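Local atomic coordinates of probable dehydrogenase (Bordetella bronchiseptica, PDB entry 3MOI), a protein that is probably an NAD(P)-dependent oxidoreductase of the GFO/IDH/MocA family, joining a Rossmann-type dinucleotide-binding domain to a C-terminal domain built on a large mixed sheet. Residues A[83-86]-A[90-93]; A[96-101]-A[105-110]. All blocks are in the same frame, centred on the assembly; numbering follows the deposited sequence.

Contact 1. Residues A[83-86]-A[90-93]; sequences QASE and HIIV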
ATOM      1  N   GLN A  83       4.530   9.919  39.350  1.00 33.97           N
ATOM      2  CA  GLN A  83       3.889   9.790  40.629  1.00 35.04           C
ATOM      3  C   GLN A  83       3.631   8.317  40.958  1.00 35.14           C
ATOM      4  O   GLN A  83       3.920   7.872  42.080  1.00 35.90           O
ATOM      5  CB  GLN A  83       2.561  10.524  40.648  1.00 35.43           C
ATOM      6  CG  GLN A  83       2.607  11.953  40.967  1.00 37.37           C
ATOM      7  CD  GLN A  83       1.241  12.550  40.778  1.00 40.15           C
ATOM      8  OE1 GLN A  83       0.432  12.523  41.675  1.00 47.50           O
ATOM      9  NE2 GLN A  83       0.961  13.031  39.600  1.00 41.72           N
ATOM     10  N   ALA A  84       3.094   7.556  40.008  1.00 34.63           N
ATOM     11  CA  ALA A  84       2.832   6.139  40.298  1.00 34.31           C
ATOM     12  C   ALA A  84       4.123   5.394  40.602  1.00 34.14           C
ATOM     13  O   ALA A  84       4.174   4.602  41.536  1.00 32.84           O
ATOM     14  CB  ALA A  84       2.102   5.470  39.169  1.00 34.04           C
ATOM     15  N   SER A  85       5.170   5.679  39.827  1.00 34.39           N
ATOM     16  CA  SER A  85       6.457   5.023  40.038  1.00 35.35           C
ATOM     17  C   SER A  85       6.982   5.247  41.413  1.00 36.17           C
ATOM     18  O   SER A  85       7.580   4.337  41.987  1.00 36.96           O
ATOM     19  CB  SER A  85       7.514   5.606  39.134  1.00 35.06           C
ATOM     20  OG  SER A  85       7.230   5.325  37.817  1.00 37.10           O
ATOM     21  N   GLU A  86       6.814   6.476  41.914  1.00 36.91           N
ATOM     22  CA  GLU A  86       7.342   6.841  43.237  1.00 38.65           C
ATOM     23  C   GLU A  86       6.579   6.085  44.349  1.00 37.37           C
ATOM     24  O   GLU A  86       7.147   5.856  45.390  1.00 36.50           O
ATOM     25  CB  GLU A  86       7.445   8.387  43.441  1.00 39.21           C
ATOM     26  CG  GLU A  86       8.461   8.944  42.406  1.00 44.65           C
ATOM     27  CD  GLU A  86       8.888  10.426  42.531  1.00 52.88           C
ATOM     28  OE1 GLU A  86       8.129  11.280  43.122  1.00 53.00           O
ATOM     29  OE2 GLU A  86       9.996  10.695  41.949  1.00 54.38           O
ATOM     30  N   HIS A  90       3.044  -0.544  39.383  1.00 31.03           N
ATOM     31  CA  HIS A  90       3.263  -0.864  37.977  1.00 29.64           C
ATOM     32  C   HIS A  90       2.228  -0.095  37.176  1.00 29.96           C
ATOM     33  O   HIS A  90       1.220   0.340  37.711  1.00 29.38           O
ATOM     34  CB  HIS A  90       3.171  -2.374  37.745  1.00 28.62           C
ATOM     35  CG  HIS A  90       4.031  -3.176  38.677  1.00 26.11           C
ATOM     36  ND1 HIS A  90       5.409  -3.138  38.641  1.00 27.98           N
ATOM     37  CD2 HIS A  90       3.714  -4.005  39.695  1.00 24.31           C
ATOM     38  CE1 HIS A  90       5.906  -3.926  39.569  1.00 24.45           C
ATOM     39  NE2 HIS A  90       4.895  -4.444  40.243  1.00 25.52           N
ATOM     40  N   ILE A  91       2.486   0.091  35.893  1.00 29.98           N
ATOM     41  CA  ILE A  91       1.716   1.009  35.102  1.00 29.61           C
ATOM     42  C   ILE A  91       1.361   0.482  33.700  1.00 30.23           C
ATOM     43  O   ILE A  91       2.191  -0.138  33.041  1.00 29.59           O
ATOM     44  CB  ILE A  91       2.569   2.264  34.866  1.00 29.85           C
ATOM     45  CG1 ILE A  91       2.922   2.933  36.162  1.00 29.54           C
ATOM     46  CG2 ILE A  91       1.859   3.235  33.956  1.00 28.98           C
ATOM     47  CD1 ILE A  91       4.156   3.830  36.042  1.00 32.07           C
ATOM     48  N   ILE A  92       0.139   0.764  33.248  1.00 30.41           N
ATOM     49  CA  ILE A  92      -0.157   0.741  31.846  1.00 30.57           C
ATOM     50  C   ILE A  92      -0.493   2.157  31.503  1.00 31.43           C
ATOM     51  O   ILE A  92      -1.324   2.688  32.188  1.00 32.77           O
ATOM     52  CB  ILE A  92      -1.371  -0.138  31.514  1.00 30.13           C
ATOM     53  CG1 ILE A  92      -1.071  -1.621  31.835  1.00 32.20           C
ATOM     54  CG2 ILE A  92      -1.714  -0.106  30.055  1.00 25.57           C
ATOM     55  CD1 ILE A  92      -2.457  -2.545  31.953  1.00 28.18           C
ATOM     56  N   VAL A  93       0.091   2.739  30.441  1.00 32.02           N
ATOM     57  CA  VAL A  93      -0.192   4.118  30.019  1.00 32.40           C
ATOM     58  C   VAL A  93      -0.672   4.227  28.603  1.00 32.95           C
ATOM     59  O   VAL A  93       0.025   3.756  27.691  1.00 31.03           O
ATOM     60  CB  VAL A  93       1.079   5.023  29.864  1.00 33.21           C
ATOM     61  CG1 VAL A  93       0.861   6.385  30.506  1.00 32.10           C
ATOM     62  CG2 VAL A  93       2.348   4.343  30.220  1.00 31.49           C
TER
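Ile91 lays the outer part of its longer branch against two neighbouring residues of the helix end, Ala84 and Ser85. The methyl CB of Ala84 points at the strand and meets Ile91 CG1 at 4.0 Å and Ile91 CD1 at 4.1 Å, so one methyl rests along the last bond of the branch. Ser85 comes to the end of the same branch from one residue further on, its OG 3.9 Å from Ile91 CD1. That approach is van der Waals only; the hydroxyl bonds to the carbonyl oxygen of Val81, one helical turn back, and its oxygen lies beside the Ile91 methyl in a buried setting. In Ile91, CG1 lies anti to the carbonyl carbon (chi1 -61°) and CD1 continues in an extended chain, which carries the branch out from the strand toward the helix. The contact is small, 99 Å² over both sides, and joins the last turn of the helix to Ile91, near the start of the strand, across a three-residue connection. Helix 77-86 and strand 90-93 are the helix and second strand of the beta-alpha-beta unit that starts with strand 67-70. Strand 90-93 runs parallel between strands 67-70 and 118-120; Met60 of helix 56-62 touches Ala84, and Ser85 touches Ala110, Val111 and Ala114 of helix 101-114.

Contact 2. Residues A[96-101]-A[105-110]; sequences PLTLSR and DRMIEA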
ATOM      1  N   PRO A  96      -1.034   8.881  23.246  1.00 42.41           N
ATOM      2  CA  PRO A  96       0.391   9.106  23.121  1.00 42.51           C
ATOM      3  C   PRO A  96       1.091   8.964  24.458  1.00 41.62           C
ATOM      4  O   PRO A  96       0.543   9.378  25.464  1.00 40.84           O
ATOM      5  CB  PRO A  96       0.469  10.550  22.611  1.00 43.00           C
ATOM      6  CG  PRO A  96      -0.855  10.843  22.008  1.00 42.50           C
ATOM      7  CD  PRO A  96      -1.820  10.058  22.825  1.00 43.28           C
ATOM      8  N   LEU A  97       2.260   8.336  24.475  1.00 40.79           N
ATOM      9  CA  LEU A  97       3.102   8.347  25.694  1.00 40.42           C
ATOM     10  C   LEU A  97       3.277   9.795  26.176  1.00 40.18           C
ATOM     11  O   LEU A  97       2.863  10.123  27.298  1.00 41.18           O
ATOM     12  CB  LEU A  97       4.497   7.779  25.408  1.00 40.06           C
ATOM     13  CG  LEU A  97       5.260   6.871  26.373  1.00 40.93           C
ATOM     14  CD1 LEU A  97       6.740   7.229  26.437  1.00 41.18           C
ATOM     15  CD2 LEU A  97       4.666   6.759  27.762  1.00 43.20           C
ATOM     16  N   THR A  98       3.913  10.622  25.331  1.00 38.85           N
ATOM     17  CA  THR A  98       4.172  12.014  25.560  1.00 38.64           C
ATOM     18  C   THR A  98       4.478  12.554  24.186  1.00 38.69           C
ATOM     19  O   THR A  98       4.838  11.782  23.290  1.00 37.10           O
ATOM     20  CB  THR A  98       5.534  12.326  26.157  1.00 39.64           C
ATOM     21  OG1 THR A  98       6.269  11.130  26.482  1.00 44.30           O
ATOM     22  CG2 THR A  98       5.446  13.292  27.218  1.00 35.57           C
ATOM     23  N   LEU A  99       4.495  13.890  24.084  1.00 37.84           N
ATOM     24  CA  LEU A  99       4.929  14.590  22.897  1.00 37.66           C
ATOM     25  C   LEU A  99       6.393  15.015  23.016  1.00 36.36           C
ATOM     26  O   LEU A  99       6.998  15.435  22.029  1.00 35.53           O
ATOM     27  CB  LEU A  99       4.104  15.850  22.726  1.00 39.03           C
ATOM     28  CG  LEU A  99       2.793  15.892  21.926  1.00 42.30           C
ATOM     29  CD1 LEU A  99       2.043  14.569  21.925  1.00 40.72           C
ATOM     30  CD2 LEU A  99       1.940  17.109  22.420  1.00 43.15           C
ATOM     31  N   SER A 100       6.968  14.863  24.192  1.00 34.67           N
ATOM     32  CA  SER A 100       8.254  15.477  24.494  1.00 34.91           C
ATOM     33  C   SER A 100       9.405  14.449  24.847  1.00 34.87           C
ATOM     34  O   SER A 100       9.318  13.705  25.797  1.00 34.71           O
ATOM     35  CB  SER A 100       8.013  16.447  25.643  1.00 33.32           C
ATOM     36  OG  SER A 100       9.111  16.505  26.501  1.00 34.18           O
ATOM     37  N   ARG A 101      10.498  14.463  24.117  1.00 34.39           N
ATOM     38  CA  ARG A 101      11.583  13.594  24.457  1.00 34.81           C
ATOM     39  C   ARG A 101      12.089  13.719  25.897  1.00 34.49           C
ATOM     40  O   ARG A 101      12.387  12.706  26.546  1.00 34.08           O
ATOM     41  CB  ARG A 101      12.701  13.849  23.498  1.00 36.27           C
ATOM     42  CG  ARG A 101      12.392  13.411  22.010  1.00 41.13           C
ATOM     43  CD  ARG A 101      13.313  14.067  21.017  1.00 51.01           C
ATOM     44  NE  ARG A 101      14.267  13.089  20.472  1.00 60.17           N
ATOM     45  CZ  ARG A 101      15.493  12.807  20.942  1.00 64.08           C
ATOM     46  NH1 ARG A 101      15.978  13.437  22.017  1.00 64.68           N
ATOM     47  NH2 ARG A 101      16.238  11.863  20.318  1.00 64.21           N
ATOM     48  N   ASP A 105      12.219  10.944  28.831  1.00 33.15           N
ATOM     49  CA  ASP A 105      13.391  10.591  29.616  1.00 34.38           C
ATOM     50  C   ASP A 105      13.049  10.624  31.066  1.00 34.99           C
ATOM     51  O   ASP A 105      13.495   9.768  31.781  1.00 36.06           O
ATOM     52  CB  ASP A 105      14.607  11.511  29.350  1.00 33.61           C
ATOM     53  CG  ASP A 105      15.260  11.231  27.990  1.00 36.48           C
ATOM     54  OD1 ASP A 105      14.955  10.150  27.363  1.00 37.05           O
ATOM     55  OD2 ASP A 105      16.077  12.069  27.542  1.00 36.43           O
ATOM     56  N   ARG A 106      12.262  11.590  31.510  1.00 35.56           N
ATOM     57  CA  ARG A 106      11.910  11.623  32.921  1.00 37.00           C
ATOM     58  C   ARG A 106      11.108  10.405  33.315  1.00 34.33           C
ATOM     59  O   ARG A 106      11.220   9.919  34.459  1.00 33.83           O
ATOM     60  CB  ARG A 106      11.072  12.857  33.307  1.00 39.39           C
ATOM     61  CG  ARG A 106      11.788  14.232  33.327  1.00 45.47           C
ATOM     62  CD  ARG A 106      10.776  15.282  33.973  1.00 52.83           C
ATOM     63  NE  ARG A 106      10.489  14.910  35.384  1.00 57.68           N
ATOM     64  CZ  ARG A 106       9.363  15.154  36.065  1.00 60.71           C
ATOM     65  NH1 ARG A 106       8.286  15.740  35.511  1.00 61.34           N
ATOM     66  NH2 ARG A 106       9.308  14.770  37.328  1.00 61.47           N
ATOM     67  N   MET A 107      10.313   9.915  32.382  1.00 32.35           N
ATOM     68  CA  MET A 107       9.440   8.742  32.625  1.00 31.60           C
ATOM     69  C   MET A 107      10.292   7.451  32.764  1.00 32.06           C
ATOM     70  O   MET A 107      10.141   6.667  33.730  1.00 32.12           O
ATOM     71  CB  MET A 107       8.362   8.642  31.526  1.00 31.45           C
ATOM     72  CG  MET A 107       7.235   9.774  31.576  1.00 29.74           C
ATOM     73  SD  MET A 107       6.157   9.933  30.142  1.00 26.94           S
ATOM     74  CE  MET A 107       7.078  11.063  29.381  1.00 29.76           C
ATOM     75  N   ILE A 108      11.251   7.299  31.860  1.00 31.56           N
ATOM     76  CA  ILE A 108      12.150   6.164  31.853  1.00 31.91           C
ATOM     77  C   ILE A 108      12.921   6.148  33.183  1.00 33.30           C
ATOM     78  O   ILE A 108      12.969   5.137  33.878  1.00 33.97           O
ATOM     79  CB  ILE A 108      13.074   6.231  30.596  1.00 31.98           C
ATOM     80  CG1 ILE A 108      12.221   5.931  29.324  1.00 29.54           C
ATOM     81  CG2 ILE A 108      14.284   5.290  30.683  1.00 29.00           C
ATOM     82  CD1 ILE A 108      12.867   6.343  27.979  1.00 23.12           C
ATOM     83  N   GLU A 109      13.441   7.296  33.577  1.00 33.42           N
ATOM     84  CA  GLU A 109      14.323   7.351  34.708  1.00 33.62           C
ATOM     85  C   GLU A 109      13.548   7.015  35.987  1.00 31.65           C
ATOM     86  O   GLU A 109      13.982   6.204  36.806  1.00 29.98           O
ATOM     87  CB  GLU A 109      15.063   8.688  34.715  1.00 34.52           C
ATOM     88  CG  GLU A 109      15.982   8.858  33.461  1.00 40.08           C
ATOM     89  CD  GLU A 109      16.585  10.291  33.208  1.00 47.61           C
ATOM     90  OE1 GLU A 109      16.073  11.316  33.735  1.00 51.31           O
ATOM     91  OE2 GLU A 109      17.601  10.385  32.456  1.00 51.81           O
ATOM     92  N   ALA A 110      12.334   7.523  36.073  1.00 30.71           N
ATOM     93  CA  ALA A 110      11.480   7.230  37.224  1.00 30.21           C
ATOM     94  C   ALA A 110      11.097   5.741  37.297  1.00 29.63           C
ATOM     95  O   ALA A 110      11.174   5.115  38.357  1.00 30.10           O
ATOM     96  CB  ALA A 110      10.227   8.099  37.191  1.00 29.66           C
TER
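The N-terminal turns of helix 101-114 and the loop that leads into them from strand 90-93 fold against each other through Met107, Leu97 and Thr98. The thioether of Met107 reaches back to the loop: SD lies 4.2 Å from Leu97 CD2, and the terminal methyl CE turns aside to Thr98. Met107 and Thr98 extend toward each other and meet tip to tip, Met107 CE lying 3.5 Å from Thr98 CG2. A turn about the CG-SD bond (chi3 -92°) swings CE out of line with the otherwise extended chain and directs it at the threonine. In the Rossmann-type domain this is the passage from a strand of the parallel sheet to the next helix, and the helix start is marked by Ser100 at the N-cap, whose OG accepts from the backbone N of Glu103. Within the opening turns of the helix, Asp105 N donates to Arg101 O at 2.9 Å, with an N-H...O angle of 142°, an i to i+4 bond. The carboxylate of Asp105 lies against the same carbonyl, CG 3.5 Å from Arg101 O, without a hydrogen bond between them. The side chains of these two residues are not paired, Arg101 NH1 and Asp105 OD2 being 5.7 Å apart. Each instead forms a salt bridge to helix 362-381, Arg101 with Glu370 and Asp105 with Lys366, while Met107 also touches Val81 of helix 77-86.

Followed from the N terminus, the chain reaches helix 77-86 after strand 67-70, and contact 1 closes the three-residue connection between that helix and strand 90-93. The strand then gives way to the 96-101 loop, and contact 2 folds this loop back on helix 101-114, spanning three helical residues. The two are in series, neither enclosing nor crossing the other, with centres about 12 Å apart. They nevertheless meet in space, where Ser85 CB packs 3.8 Å from Ala110 O. Contact 1 joins helix 77-86 to the strand that follows it, contact 2 joins helix 101-114 to the loop leading into it, and the two helices meet at the Ser85-Ala110 packing.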